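Local coordinates for protein hydrogenase maturation factor (Thermoanaerobacter tengcongensis, PDB 3VTH) that probably transfers the carbamoyl group of carbamoyl phosphate, with ATP, to the C-terminal cysteine of HypE during maturation of [NiFe]-hydrogenases, at residues R599-R611 against F616-M628. Sequence-based numbering, arbitrary orientation.
With AP2 (phosphomethylphosphonic acid adenosyl ester), chain H.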
loop_
_atom_site.group_PDB
_atom_site.type_symbol
_atom_site.label_atom_id
_atom_site.label_comp_id
_atom_site.label_asym_id
_atom_site.label_seq_id
_atom_site.Cartn_x
_atom_site.Cartn_y
_atom_site.Cartn_z
ATOM N N ARG A 599 0.492 -22.656 -3.123
ATOM C CA ARG A 599 0.283 -24.005 -2.614
ATOM C C ARG A 599 1.545 -24.847 -2.767
ATOM O O ARG A 599 1.829 -25.699 -1.919
ATOM C CB ARG A 599 -0.916 -24.708 -3.293
ATOM C CG ARG A 599 -2.302 -24.010 -3.131
ATOM C CD ARG A 599 -2.846 -23.914 -1.687
ATOM N NE ARG A 599 -2.062 -22.979 -0.881
ATOM C CZ ARG A 599 -2.251 -21.657 -0.837
ATOM N NH1 ARG A 599 -3.232 -21.082 -1.532
ATOM N NH2 ARG A 599 -1.450 -20.907 -0.091
ATOM N N PHE A 600 2.285 -24.627 -3.857
ATOM C CA PHE A 600 3.590 -25.298 -4.046
ATOM C C PHE A 600 4.498 -24.994 -2.844
ATOM O O PHE A 600 5.053 -25.921 -2.213
ATOM C CB PHE A 600 4.238 -24.868 -5.380
ATOM C CG PHE A 600 5.336 -25.785 -5.899
ATOM C CD1 PHE A 600 5.738 -26.936 -5.214
ATOM C CD2 PHE A 600 6.010 -25.446 -7.081
ATOM C CE1 PHE A 600 6.768 -27.763 -5.717
ATOM C CE2 PHE A 600 7.047 -26.262 -7.583
ATOM C CZ PHE A 600 7.427 -27.425 -6.892
ATOM N N PHE A 601 4.627 -23.711 -2.504
ATOM C CA PHE A 601 5.376 -23.312 -1.307
ATOM C C PHE A 601 4.849 -23.990 -0.042
ATOM O O PHE A 601 5.641 -24.505 0.748
ATOM C CB PHE A 601 5.380 -21.784 -1.123
ATOM C CG PHE A 601 6.568 -21.109 -1.756
ATOM C CD1 PHE A 601 7.557 -20.529 -0.958
ATOM C CD2 PHE A 601 6.699 -21.054 -3.147
ATOM C CE1 PHE A 601 8.670 -19.891 -1.544
ATOM C CE2 PHE A 601 7.805 -20.417 -3.741
ATOM C CZ PHE A 601 8.797 -19.847 -2.934
ATOM N N ASP A 602 3.523 -24.015 0.137
ATOM C CA ASP A 602 2.943 -24.656 1.339
ATOM C C ASP A 602 3.253 -26.156 1.395
ATOM O O ASP A 602 3.543 -26.696 2.468
ATOM C CB ASP A 602 1.430 -24.443 1.422
ATOM C CG ASP A 602 1.053 -23.012 1.808
ATOM O OD1 ASP A 602 1.942 -22.229 2.219
ATOM O OD2 ASP A 602 -0.144 -22.675 1.676
ATOM N N ALA A 603 3.192 -26.822 0.239
ATOM C CA ALA A 603 3.533 -28.255 0.152
ATOM C C ALA A 603 4.981 -28.533 0.596
ATOM O O ALA A 603 5.258 -29.487 1.348
ATOM C CB ALA A 603 3.287 -28.782 -1.275
ATOM N N VAL A 604 5.915 -27.719 0.108
ATOM C CA VAL A 604 7.325 -27.822 0.520
ATOM C C VAL A 604 7.487 -27.592 2.017
ATOM O O VAL A 604 8.160 -28.377 2.698
ATOM C CB VAL A 604 8.232 -26.822 -0.249
ATOM C CG1 VAL A 604 9.675 -26.848 0.303
ATOM C CG2 VAL A 604 8.202 -27.130 -1.748
ATOM N N ALA A 605 6.873 -26.529 2.537
ATOM C CA ALA A 605 7.028 -26.196 3.965
ATOM C C ALA A 605 6.546 -27.348 4.872
ATOM O O ALA A 605 7.210 -27.692 5.862
ATOM C CB ALA A 605 6.312 -24.898 4.308
ATOM N N ALA A 606 5.414 -27.948 4.503
ATOM C CA ALA A 606 4.839 -29.078 5.243
ATOM C C ALA A 606 5.721 -30.328 5.157
ATOM O O ALA A 606 5.947 -31.011 6.152
ATOM C CB ALA A 606 3.422 -29.390 4.725
ATOM N N LEU A 607 6.223 -30.598 3.955
ATOM C CA LEU A 607 7.007 -31.793 3.689
ATOM C C LEU A 607 8.323 -31.781 4.424
ATOM O O LEU A 607 8.779 -32.829 4.880
ATOM C CB LEU A 607 7.252 -31.975 2.189
ATOM C CG LEU A 607 6.086 -32.631 1.441
ATOM C CD1 LEU A 607 6.272 -32.505 -0.071
ATOM C CD2 LEU A 607 5.943 -34.109 1.852
ATOM N N ILE A 608 8.955 -30.614 4.527
ATOM C CA ILE A 608 10.224 -30.554 5.264
ATOM C C ILE A 608 10.045 -30.120 6.721
ATOM O O ILE A 608 11.014 -29.792 7.409
ATOM C CB ILE A 608 11.321 -29.766 4.511
ATOM C CG1 ILE A 608 11.005 -28.263 4.460
ATOM C CG2 ILE A 608 11.481 -30.343 3.081
ATOM C CD1 ILE A 608 12.153 -27.426 3.905
ATOM N N GLY A 609 8.802 -30.146 7.188
ATOM C CA GLY A 609 8.513 -29.926 8.599
ATOM C C GLY A 609 8.734 -28.513 9.109
ATOM O O GLY A 609 9.018 -28.328 10.296
ATOM N N VAL A 610 8.576 -27.523 8.254
ATOM C CA VAL A 610 8.608 -26.140 8.676
ATOM C C VAL A 610 7.413 -25.836 9.555
ATOM O O VAL A 610 7.543 -25.292 10.590
ATOM C CB VAL A 610 8.660 -25.198 7.483
ATOM C CG1 VAL A 610 8.455 -23.764 7.872
ATOM C CG2 VAL A 610 9.933 -25.337 6.782
ATOM N N ARG A 611 6.251 -26.214 9.098
ATOM C CA ARG A 611 4.966 -26.079 9.779
ATOM C C ARG A 611 4.000 -27.115 9.203
ATOM O O ARG A 611 4.138 -27.496 8.048
ATOM C CB ARG A 611 4.381 -24.667 9.556
ATOM C CG ARG A 611 4.756 -23.682 10.658
ATOM C CD ARG A 611 4.080 -22.328 10.492
ATOM N NE ARG A 611 4.299 -21.517 11.697
ATOM C CZ ARG A 611 3.391 -21.328 12.649
ATOM N NH1 ARG A 611 2.182 -21.873 12.547
ATOM N NH2 ARG A 611 3.686 -20.581 13.702
ATOM N N PHE A 616 -2.168 -17.746 9.430
ATOM C CA PHE A 616 -2.580 -16.819 8.388
ATOM C C PHE A 616 -2.050 -17.273 7.037
ATOM O O PHE A 616 -1.029 -17.948 6.954
ATOM C CB PHE A 616 -2.141 -15.374 8.706
ATOM C CG PHE A 616 -0.637 -15.182 8.822
ATOM C CD1 PHE A 616 0.006 -15.354 10.036
ATOM C CD2 PHE A 616 0.120 -14.791 7.718
ATOM C CE1 PHE A 616 1.383 -15.169 10.150
ATOM C CE2 PHE A 616 1.509 -14.602 7.826
ATOM C CZ PHE A 616 2.133 -14.794 9.045
ATOM N N GLU A 617 -2.765 -16.894 5.984
ATOM C CA GLU A 617 -2.433 -17.270 4.613
ATOM C C GLU A 617 -1.036 -16.740 4.254
ATOM O O GLU A 617 -0.755 -15.562 4.416
ATOM C CB GLU A 617 -3.513 -16.692 3.678
ATOM C CG GLU A 617 -3.353 -16.969 2.179
ATOM C CD GLU A 617 -3.959 -18.295 1.730
ATOM O OE1 GLU A 617 -3.379 -19.365 2.052
ATOM O OE2 GLU A 617 -5.008 -18.265 1.032
ATOM N N GLY A 618 -0.159 -17.624 3.791
ATOM C CA GLY A 618 1.168 -17.206 3.353
ATOM C C GLY A 618 2.237 -17.336 4.424
ATOM O O GLY A 618 3.421 -17.207 4.134
ATOM N N GLN A 619 1.821 -17.579 5.665
ATOM C CA GLN A 619 2.764 -17.698 6.775
ATOM C C GLN A 619 3.868 -18.699 6.470
ATOM O O GLN A 619 5.048 -18.414 6.678
ATOM C CB GLN A 619 2.054 -18.079 8.074
ATOM C CG GLN A 619 3.007 -18.294 9.266
ATOM C CD GLN A 619 2.290 -18.589 10.568
ATOM O OE1 GLN A 619 2.817 -18.320 11.654
ATOM N NE2 GLN A 619 1.107 -19.164 10.477
ATOM N N ALA A 620 3.480 -19.865 5.964
ATOM C CA ALA A 620 4.449 -20.927 5.713
ATOM C C ALA A 620 5.412 -20.509 4.602
ATOM O O ALA A 620 6.592 -20.787 4.675
ATOM C CB ALA A 620 3.740 -22.243 5.357
ATOM N N ALA A 621 4.923 -19.787 3.603
ATOM C CA ALA A 621 5.831 -19.339 2.531
ATOM C C ALA A 621 6.851 -18.300 3.022
ATOM O O ALA A 621 8.014 -18.322 2.618
ATOM C CB ALA A 621 5.046 -18.841 1.314
ATOM N N MET A 622 6.417 -17.421 3.920
ATOM C CA MET A 622 7.292 -16.437 4.548
ATOM C C MET A 622 8.371 -17.095 5.400
ATOM O O MET A 622 9.525 -16.685 5.371
ATOM C CB MET A 622 6.461 -15.456 5.398
ATOM C CG MET A 622 5.529 -14.587 4.537
ATOM S SD MET A 622 4.342 -13.640 5.534
ATOM C CE MET A 622 5.454 -12.434 6.257
ATOM N N GLU A 623 7.995 -18.123 6.154
ATOM C CA GLU A 623 8.974 -18.794 7.008
ATOM C C GLU A 623 10.007 -19.552 6.176
ATOM O O GLU A 623 11.194 -19.526 6.488
ATOM C CB GLU A 623 8.285 -19.709 8.015
ATOM C CG GLU A 623 7.436 -18.927 9.042
ATOM C CD GLU A 623 6.851 -19.817 10.127
ATOM O OE1 GLU A 623 7.253 -21.006 10.221
ATOM O OE2 GLU A 623 5.999 -19.326 10.895
ATOM N N LEU A 624 9.544 -20.187 5.104
ATOM C CA LEU A 624 10.412 -20.909 4.181
ATOM C C LEU A 624 11.459 -19.984 3.555
ATOM O O LEU A 624 12.648 -20.325 3.500
ATOM C CB LEU A 624 9.563 -21.619 3.112
ATOM C CG LEU A 624 10.202 -22.656 2.189
ATOM C CD1 LEU A 624 10.852 -23.799 2.982
ATOM C CD2 LEU A 624 9.158 -23.191 1.196
ATOM N N GLU A 625 11.022 -18.800 3.123
ATOM C CA GLU A 625 11.934 -17.786 2.592
ATOM C C GLU A 625 12.930 -17.293 3.644
ATOM O O GLU A 625 14.123 -17.153 3.354
ATOM C CB GLU A 625 11.155 -16.582 2.005
ATOM C CG GLU A 625 12.089 -15.541 1.318
ATOM C CD GLU A 625 11.438 -14.171 1.069
ATOM O OE1 GLU A 625 10.248 -13.987 1.391
ATOM O OE2 GLU A 625 12.137 -13.265 0.558
ATOM N N SER A 626 12.448 -17.048 4.862
ATOM C CA SER A 626 13.296 -16.521 5.930
ATOM C C SER A 626 14.439 -17.449 6.334
ATOM O O SER A 626 15.481 -16.980 6.774
ATOM C CB SER A 626 12.485 -16.189 7.183
ATOM O OG SER A 626 11.615 -15.096 6.918
ATOM N N LEU A 627 14.243 -18.750 6.199
ATOM C CA LEU A 627 15.267 -19.687 6.679
ATOM C C LEU A 627 16.284 -20.094 5.610
ATOM O O LEU A 627 17.219 -20.856 5.885
ATOM C CB LEU A 627 14.610 -20.911 7.336
ATOM C CG LEU A 627 13.634 -21.729 6.491
ATOM C CD1 LEU A 627 14.374 -22.684 5.546
ATOM C CD2 LEU A 627 12.686 -22.528 7.409
ATOM N N MET A 628 16.112 -19.602 4.389
ATOM C CA MET A 628 16.923 -20.104 3.278
ATOM C C MET A 628 18.429 -19.817 3.400
ATOM O O MET A 628 18.837 -18.784 3.927
ATOM C CB MET A 628 16.345 -19.689 1.916
ATOM C CG MET A 628 16.797 -18.381 1.334
ATOM S SD MET A 628 16.328 -18.385 -0.430
ATOM C CE MET A 628 17.894 -18.754 -1.160
HETATM P PB AP2 H . -4.405 -14.714 -4.155
HETATM O O1B AP2 H . -3.426 -15.839 -3.935
HETATM O O2B AP2 H . -4.459 -14.135 -5.536
HETATM O O3B AP2 H . -5.749 -15.006 -3.536
HETATM C C3A AP2 H . -3.726 -13.400 -3.106
HETATM P PA AP2 H . -2.130 -12.725 -3.650
HETATM O O1A AP2 H . -2.001 -11.523 -2.724
HETATM O O2A AP2 H . -1.956 -12.540 -5.138
HETATM O "O5'" AP2 H . -1.049 -13.858 -3.238
HETATM C "C5'" AP2 H . -0.805 -14.063 -1.851
HETATM C "C4'" AP2 H . -0.075 -15.383 -1.766
HETATM O "O4'" AP2 H . 1.268 -15.217 -2.223
HETATM C "C3'" AP2 H . 0.053 -15.888 -0.342
HETATM O "O3'" AP2 H . -1.165 -16.503 0.091
HETATM C "C2'" AP2 H . 1.211 -16.852 -0.504
HETATM O "O2'" AP2 H . 0.663 -18.074 -1.013
HETATM C "C1'" AP2 H . 2.103 -16.167 -1.548
HETATM N N9 AP2 H . 3.228 -15.525 -0.809
HETATM C C8 AP2 H . 3.160 -14.512 0.090
HETATM N N7 AP2 H . 4.383 -14.215 0.608
HETATM C C5 AP2 H . 5.270 -15.051 0.033
HETATM C C6 AP2 H . 6.733 -15.285 0.126
HETATM N N6 AP2 H . 7.516 -14.541 0.947
HETATM N N1 AP2 H . 7.257 -16.279 -0.643
HETATM C C2 AP2 H . 6.506 -17.022 -1.485
HETATM N N3 AP2 H . 5.170 -16.868 -1.606
HETATM C C4 AP2 H . 4.511 -15.917 -0.886
HETATM O O HOH W 1 1.118 -20.648 4.373
#
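Leu624 fills the tight half of this contact, where helices 599-607 and 619-626 cross at 66° with their axes 8.5 Å apart. Its CG stands anti to the backbone N (chi1 -168°), which aims CD2 at Phe601 CD1 and Val604 CG1, each 3.8 Å away, while CD1 meets Ile608 CD1. Ala605 CB rests on Ala620 CB at 3.8 Å, two small side chains that let the helices come close; the backbones are nearest at Phe601 and Ala621. Phe601 also packs on Ala621 CB and offers a ring face to the AP2 adenine, whose C2 sits 3.6 Å from CE1; Glu625 OE1 accepts from adenine N6, so both segments help line the nucleotide pocket. At the ribose end, Arg599 NE and NH2 both grip Asp602 OD2 from one face of the carboxylate. Glu617 OE1 adds only charge to Arg599, lying well out of the guanidinium plane, and a water donating to Asp602 OD1 accepts from Ala620 N at the start of the second helix. The looser side lies past the Schellman turn at Gly609, where partly exposed Val610 and Leu627 meet tip to tip. There Arg611 NE bonds Glu623 OE2 (2.9 Å) at a bent 130°, the guanidinium stacked on the Gln619 amide. A leucine in place of Arg611 would probably leave the Glu623 carboxylate without its charged mate and freer to turn. Within the Kae1-like domain, helix 551-559 packs against Arg599 and Ala620, helix 649-662 covers Val604 and Ile608, and helix 666-692 sets Phe673 and His674 edge-to-face with Phe601.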